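Local coordinates for probable glutamine-binding lipoprotein GlnH (GLNBP) (PDB 6H1U) that probably serves as the extracellular solute-binding lipoprotein of an amino-acid transport system, and holds an acidic amino acid, here aspartate, between its two lobes, at residues A[76-81]-A[117-122]; A[209-214]-A[233-238]. All blocks are in the same frame, centred on the assembly; numbering follows the deposited sequence.

Contact 1. Residues A[76-81]-A[117-122]; sequences GFDVDI and IVVKTM. With ASP (aspartic acid), chain B.
Behind the amino-acid site of this type 2 periplasmic-binding-protein fold, D78, in the first turn of helix 77-90, meets the backbone N-H of T121, in the segment carrying strand 117-118. D78 OD2 accepts the T121 N-H at 2.9 Å; the donor lies on the syn side, 26° out of the carboxylate plane, and the N-H...O angle is 154°. The other oxygen, D78 OD1, is hydrogen-bonded to the hydroxyl of Y138, so both oxygens are held and the rotation of the carboxylate is restricted. K120 CA and T121 CG2 also lie against D78 OD2. In the ligand-binding cleft of this family 3 solute-binding protein, D78 stands in the second shell behind T121, consistent with fixing the position of its backbone, while T121 itself grips the ligand. T121 O accepts the aspartate ammonium at 2.7 Å (ASP N), and T121 OG1 donates to the ligand's side-chain ASP OD2 at 2.9 Å. The hydroxyl reaches it because chi1 of 60° sets OG1 between the backbone N and the carbonyl carbon. On the helix side, the side chains of V119 and D78 run past each other in opposite senses, with V119 CG1 3.6 Å from D78 OD1, while I81 CG2 packs on the same methyl, V119 CG1, at 3.9 Å.

Contact 2. Residues A[209-214]-A[233-238]; sequences DDTILA and QPYGVG. With ASP (aspartic acid), chain B.
With chi1 of -52°, D209 turns its carboxylate toward Y235, whose own chi1 of -65° sends the phenol ring out from strand 232-240 to meet it; in both residues CG stands beside the backbone N, anti to the carbonyl carbon, and the side chains approach from opposite directions. The junction belongs to the cleft of a periplasmic-binding-protein fold, where the N-terminal end of helix 210-219 faces a strand of the mixed sheet. D209 OD2 accepts the Y235 OH bond at 2.6 Å on its anti lone pair, the one pointing away from OD1. D209 OD2 lies at the edge of the Y235 ring, in its plane, although the carboxylate is turned 37° from the ring. From the first turn of the helix, T211 OG1 donates to Y235 OH at 2.7 Å, so the phenol oxygen accepts one bond and gives another. D209 OD2 also receives the ligand ammonium, ASP N, at 2.7 Å; this second donor, together with Y235, would be expected to stabilise negative charge on the acid. Q233 crosses D209 at about a right angle, its CG 3.2 Å from D209 OD1. Bent at chi2, its chain carries the amide oxygen OE1 to the hydroxyls of S123 and T171, two other residues of the amino-acid site. Alongside the ligand's side chain, the methyl I212 CD1 comes to 3.6 Å from ASP OD1.

Both contacts are buried and about 10 Å apart between centres, and both reach the same mixed sheet, in which strands 117-118 and 232-240 are antiparallel neighbours. V118 N and G238 O, and M122 O and G236 N, probably join segments 117-122 and 233-238 by backbone hydrogen bonds, and T121 CB packs against Y235 CZ. Each contact sets the start of a helix against this sheet region, but the chemistry differs. In contact 1 the acid stands behind the ligand shell and holds a backbone N-H, beside the apolar pair I81 and V119; in contact 2 the acid touches the ligand itself, at the end of a two-hydroxyl relay from T211 through Y235. The two meet at the ligand ammonium, which donates to a neutral carbonyl in contact 1 and a carboxylate in contact 2.

Contact 1. Residues A[76-81]-A[117-122]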
loop_
_atom_site.group_PDB
_atom_site.type_symbol
_atom_site.label_atom_id
_atom_site.label_comp_id
_atom_site.label_asym_id
_atom_site.label_seq_id
_atom_site.Cartn_x
_atom_site.Cartn_y
_atom_site.Cartn_z
ATOM N N GLY A 76 0.352 -7.488 10.751
ATOM C CA GLY A 76 0.315 -6.135 10.229
ATOM C C GLY A 76 -1.076 -5.753 9.750
ATOM O O GLY A 76 -1.982 -6.579 9.646
ATOM N N PHE A 77 -1.220 -4.453 9.461
ATOM C CA PHE A 77 -2.522 -3.895 9.078
ATOM C C PHE A 77 -3.085 -4.580 7.831
ATOM O O PHE A 77 -4.267 -4.939 7.786
ATOM C CB PHE A 77 -2.379 -2.382 8.861
ATOM C CG PHE A 77 -3.680 -1.656 8.656
ATOM C CD1 PHE A 77 -4.268 -1.610 7.402
ATOM C CD2 PHE A 77 -4.302 -1.006 9.714
ATOM C CE1 PHE A 77 -5.471 -0.932 7.200
ATOM C CE2 PHE A 77 -5.504 -0.319 9.524
ATOM C CZ PHE A 77 -6.081 -0.282 8.260
ATOM N N ASP A 78 -2.258 -4.764 6.803
ATOM C CA ASP A 78 -2.747 -5.373 5.561
ATOM C C ASP A 78 -3.063 -6.844 5.763
ATOM O O ASP A 78 -4.034 -7.364 5.202
ATOM C CB ASP A 78 -1.717 -5.226 4.436
ATOM C CG ASP A 78 -1.805 -3.894 3.716
ATOM O OD1 ASP A 78 -2.824 -3.172 3.841
ATOM O OD2 ASP A 78 -0.834 -3.570 3.005
ATOM N N VAL A 79 -2.237 -7.543 6.546
ATOM C CA VAL A 79 -2.536 -8.930 6.890
ATOM C C VAL A 79 -3.896 -9.021 7.571
ATOM O O VAL A 79 -4.697 -9.920 7.286
ATOM C CB VAL A 79 -1.411 -9.493 7.781
ATOM C CG1 VAL A 79 -1.809 -10.825 8.398
ATOM C CG2 VAL A 79 -0.125 -9.634 6.975
ATOM N N ASP A 80 -4.186 -8.081 8.472
ATOM C CA ASP A 80 -5.450 -8.131 9.203
ATOM C C ASP A 80 -6.642 -7.809 8.303
ATOM O O ASP A 80 -7.694 -8.444 8.427
ATOM C CB ASP A 80 -5.401 -7.186 10.404
ATOM C CG ASP A 80 -4.445 -7.670 11.477
ATOM O OD1 ASP A 80 -4.062 -8.862 11.423
ATOM O OD2 ASP A 80 -4.096 -6.870 12.384
ATOM N N ILE A 81 -6.501 -6.833 7.395
ATOM C CA ILE A 81 -7.557 -6.559 6.408
ATOM C C ILE A 81 -7.849 -7.810 5.590
ATOM O O ILE A 81 -9.009 -8.196 5.407
ATOM C CB ILE A 81 -7.153 -5.383 5.497
ATOM C CG1 ILE A 81 -7.085 -4.059 6.275
ATOM C CG2 ILE A 81 -8.083 -5.308 4.267
ATOM C CD1 ILE A 81 -8.446 -3.498 6.707
ATOM N N ILE A 117 -6.688 -11.729 -4.216
ATOM C CA ILE A 117 -6.644 -10.310 -3.891
ATOM C C ILE A 117 -5.205 -9.929 -3.589
ATOM O O ILE A 117 -4.407 -10.758 -3.142
ATOM C CB ILE A 117 -7.540 -9.944 -2.682
ATOM C CG1 ILE A 117 -7.040 -10.618 -1.397
ATOM C CG2 ILE A 117 -9.014 -10.288 -2.956
ATOM C CD1 ILE A 117 -7.917 -10.295 -0.185
ATOM N N VAL A 118 -4.888 -8.656 -3.832
ATOM C CA VAL A 118 -3.664 -8.028 -3.337
ATOM C C VAL A 118 -4.057 -7.079 -2.210
ATOM O O VAL A 118 -4.894 -6.187 -2.400
ATOM C CB VAL A 118 -2.915 -7.284 -4.457
ATOM C CG1 VAL A 118 -1.777 -6.413 -3.875
ATOM C CG2 VAL A 118 -2.363 -8.277 -5.468
ATOM N N VAL A 119 -3.468 -7.272 -1.035
ATOM C CA VAL A 119 -3.607 -6.323 0.073
ATOM C C VAL A 119 -2.180 -5.917 0.415
ATOM O O VAL A 119 -1.512 -6.548 1.240
ATOM C CB VAL A 119 -4.340 -6.904 1.280
ATOM C CG1 VAL A 119 -4.757 -5.777 2.223
ATOM C CG2 VAL A 119 -5.609 -7.690 0.816
ATOM N N LYS A 120 -1.686 -4.891 -0.285
ATOM C CA LYS A 120 -0.279 -4.491 -0.172
ATOM C C LYS A 120 -0.213 -3.000 -0.514
ATOM O O LYS A 120 0.211 -2.623 -1.608
ATOM C CB LYS A 120 0.635 -5.319 -1.076
ATOM C CG LYS A 120 2.105 -5.176 -0.694
ATOM C CD LYS A 120 3.027 -5.803 -1.722
ATOM C CE LYS A 120 4.458 -5.780 -1.228
ATOM N NZ LYS A 120 4.814 -4.493 -0.569
ATOM N N THR A 121 -0.652 -2.176 0.451
ATOM C CA THR A 121 -0.660 -0.710 0.401
ATOM C C THR A 121 -0.921 -0.183 -1.009
ATOM O O THR A 121 -0.200 0.690 -1.488
ATOM C CB THR A 121 0.664 -0.131 0.959
ATOM O OG1 THR A 121 1.794 -0.603 0.202
ATOM C CG2 THR A 121 0.864 -0.536 2.413
ATOM N N MET A 122 -1.956 -0.683 -1.683
ATOM C CA MET A 122 -2.055 -0.495 -3.127
ATOM C C MET A 122 -2.925 0.723 -3.438
ATOM O O MET A 122 -4.155 0.663 -3.371
ATOM C CB MET A 122 -2.577 -1.765 -3.791
ATOM C CG MET A 122 -2.362 -1.763 -5.291
ATOM S SD MET A 122 -2.817 -3.353 -6.002
ATOM C CE MET A 122 -2.380 -3.082 -7.718
HETATM N N ASP B . 0.918 3.094 -2.015
HETATM C CA ASP B . 1.957 3.340 -3.008
HETATM C C ASP B . 1.693 2.524 -4.268
HETATM O O ASP B . 2.567 2.411 -5.132
HETATM C CB ASP B . 3.351 3.007 -2.432
HETATM C CG ASP B . 3.547 1.521 -2.190
HETATM O OD1 ASP B . 4.701 1.104 -1.953
HETATM O OD2 ASP B . 2.557 0.765 -2.216
HETATM O OXT ASP B . 0.589 1.977 -4.403
#

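Contact 2. Residues A[209-214]-A[233-238]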
loop_
_atom_site.group_PDB
_atom_site.type_symbol
_atom_site.label_atom_id
_atom_site.label_comp_id
_atom_site.label_asym_id
_atom_site.label_seq_id
_atom_site.Cartn_x
_atom_site.Cartn_y
_atom_site.Cartn_z
ATOM N N ASP A 209 4.472 6.884 1.002
ATOM C CA ASP A 209 3.336 6.999 1.915
ATOM C C ASP A 209 3.804 7.203 3.350
ATOM O O ASP A 209 4.660 6.459 3.838
ATOM C CB ASP A 209 2.495 5.723 1.877
ATOM C CG ASP A 209 2.080 5.298 0.478
ATOM O OD1 ASP A 209 2.374 5.981 -0.521
ATOM O OD2 ASP A 209 1.433 4.236 0.401
ATOM N N ASP A 210 3.189 8.173 4.051
ATOM C CA ASP A 210 3.580 8.418 5.439
ATOM C C ASP A 210 3.334 7.199 6.326
ATOM O O ASP A 210 4.040 7.002 7.324
ATOM C CB ASP A 210 2.873 9.666 6.000
ATOM C CG ASP A 210 1.343 9.650 5.853
ATOM O OD1 ASP A 210 0.735 8.719 5.280
ATOM O OD2 ASP A 210 0.731 10.634 6.319
ATOM N N THR A 211 2.342 6.380 5.979
ATOM C CA THR A 211 2.105 5.110 6.660
ATOM C C THR A 211 3.317 4.185 6.564
ATOM O O THR A 211 3.770 3.623 7.571
ATOM C CB THR A 211 0.886 4.437 6.026
ATOM O OG1 THR A 211 1.039 4.521 4.605
ATOM C CG2 THR A 211 -0.393 5.143 6.426
ATOM N N ILE A 212 3.821 3.973 5.343
ATOM C CA ILE A 212 5.011 3.152 5.133
ATOM C C ILE A 212 6.213 3.778 5.825
ATOM O O ILE A 212 7.004 3.084 6.481
ATOM C CB ILE A 212 5.263 2.977 3.625
ATOM C CG1 ILE A 212 4.082 2.223 2.983
ATOM C CG2 ILE A 212 6.604 2.279 3.374
ATOM C CD1 ILE A 212 4.248 2.016 1.492
ATOM N N LEU A 213 6.369 5.094 5.691
ATOM C CA LEU A 213 7.484 5.775 6.345
ATOM C C LEU A 213 7.430 5.599 7.858
ATOM O O LEU A 213 8.474 5.443 8.510
ATOM C CB LEU A 213 7.477 7.259 5.986
ATOM C CG LEU A 213 7.739 7.602 4.517
ATOM C CD1 LEU A 213 7.815 9.108 4.372
ATOM C CD2 LEU A 213 9.022 6.928 4.040
ATOM N N ALA A 214 6.226 5.612 8.439
ATOM C CA ALA A 214 6.108 5.423 9.882
ATOM C C ALA A 214 6.655 4.068 10.306
ATOM O O ALA A 214 7.279 3.944 11.368
ATOM C CB ALA A 214 4.646 5.575 10.312
ATOM N N GLN A 233 -2.793 8.924 -1.344
ATOM C CA GLN A 233 -2.565 7.492 -1.565
ATOM C C GLN A 233 -3.730 6.702 -0.985
ATOM O O GLN A 233 -3.658 6.195 0.141
ATOM C CB GLN A 233 -1.237 7.039 -0.948
ATOM C CG GLN A 233 -0.040 7.913 -1.335
ATOM C CD GLN A 233 0.309 7.814 -2.822
ATOM O OE1 GLN A 233 0.062 6.795 -3.460
ATOM N NE2 GLN A 233 0.904 8.880 -3.371
ATOM N N PRO A 234 -4.825 6.572 -1.732
ATOM C CA PRO A 234 -5.993 5.854 -1.205
ATOM C C PRO A 234 -5.864 4.361 -1.454
ATOM O O PRO A 234 -5.918 3.916 -2.606
ATOM C CB PRO A 234 -7.155 6.467 -1.990
ATOM C CG PRO A 234 -6.546 6.845 -3.330
ATOM C CD PRO A 234 -5.050 7.094 -3.091
ATOM N N TYR A 235 -5.689 3.571 -0.396
ATOM C CA TYR A 235 -5.450 2.141 -0.574
ATOM C C TYR A 235 -6.725 1.394 -0.919
ATOM O O TYR A 235 -7.768 1.587 -0.290
ATOM C CB TYR A 235 -4.889 1.499 0.690
ATOM C CG TYR A 235 -3.528 1.949 1.127
ATOM C CD1 TYR A 235 -2.767 2.826 0.365
ATOM C CD2 TYR A 235 -3.002 1.490 2.329
ATOM C CE1 TYR A 235 -1.488 3.228 0.798
ATOM C CE2 TYR A 235 -1.735 1.889 2.762
ATOM C CZ TYR A 235 -1.000 2.762 1.995
ATOM O OH TYR A 235 0.257 3.140 2.442
ATOM N N GLY A 236 -6.609 0.471 -1.871
ATOM C CA GLY A 236 -7.690 -0.444 -2.168
ATOM C C GLY A 236 -7.171 -1.868 -2.218
ATOM O O GLY A 236 -5.984 -2.112 -2.417
ATOM N N VAL A 237 -8.084 -2.807 -1.982
ATOM C CA VAL A 237 -7.807 -4.214 -2.242
ATOM C C VAL A 237 -7.811 -4.429 -3.749
ATOM O O VAL A 237 -8.812 -4.156 -4.423
ATOM C CB VAL A 237 -8.843 -5.116 -1.556
ATOM C CG1 VAL A 237 -8.571 -6.588 -1.896
ATOM C CG2 VAL A 237 -8.833 -4.894 -0.039
ATOM N N GLY A 238 -6.688 -4.899 -4.288
ATOM C CA GLY A 238 -6.600 -5.136 -5.724
ATOM C C GLY A 238 -7.203 -6.479 -6.090
ATOM O O GLY A 238 -7.018 -7.475 -5.396
HETATM N N ASP B . 0.918 3.094 -2.015
HETATM C CA ASP B . 1.957 3.340 -3.008
HETATM C C ASP B . 1.693 2.524 -4.268
HETATM O O ASP B . 2.567 2.411 -5.132
HETATM C CB ASP B . 3.351 3.007 -2.432
HETATM C CG ASP B . 3.547 1.521 -2.190
HETATM O OD1 ASP B . 4.701 1.104 -1.953
HETATM O OD2 ASP B . 2.557 0.765 -2.216
HETATM O OXT ASP B . 0.589 1.977 -4.403
#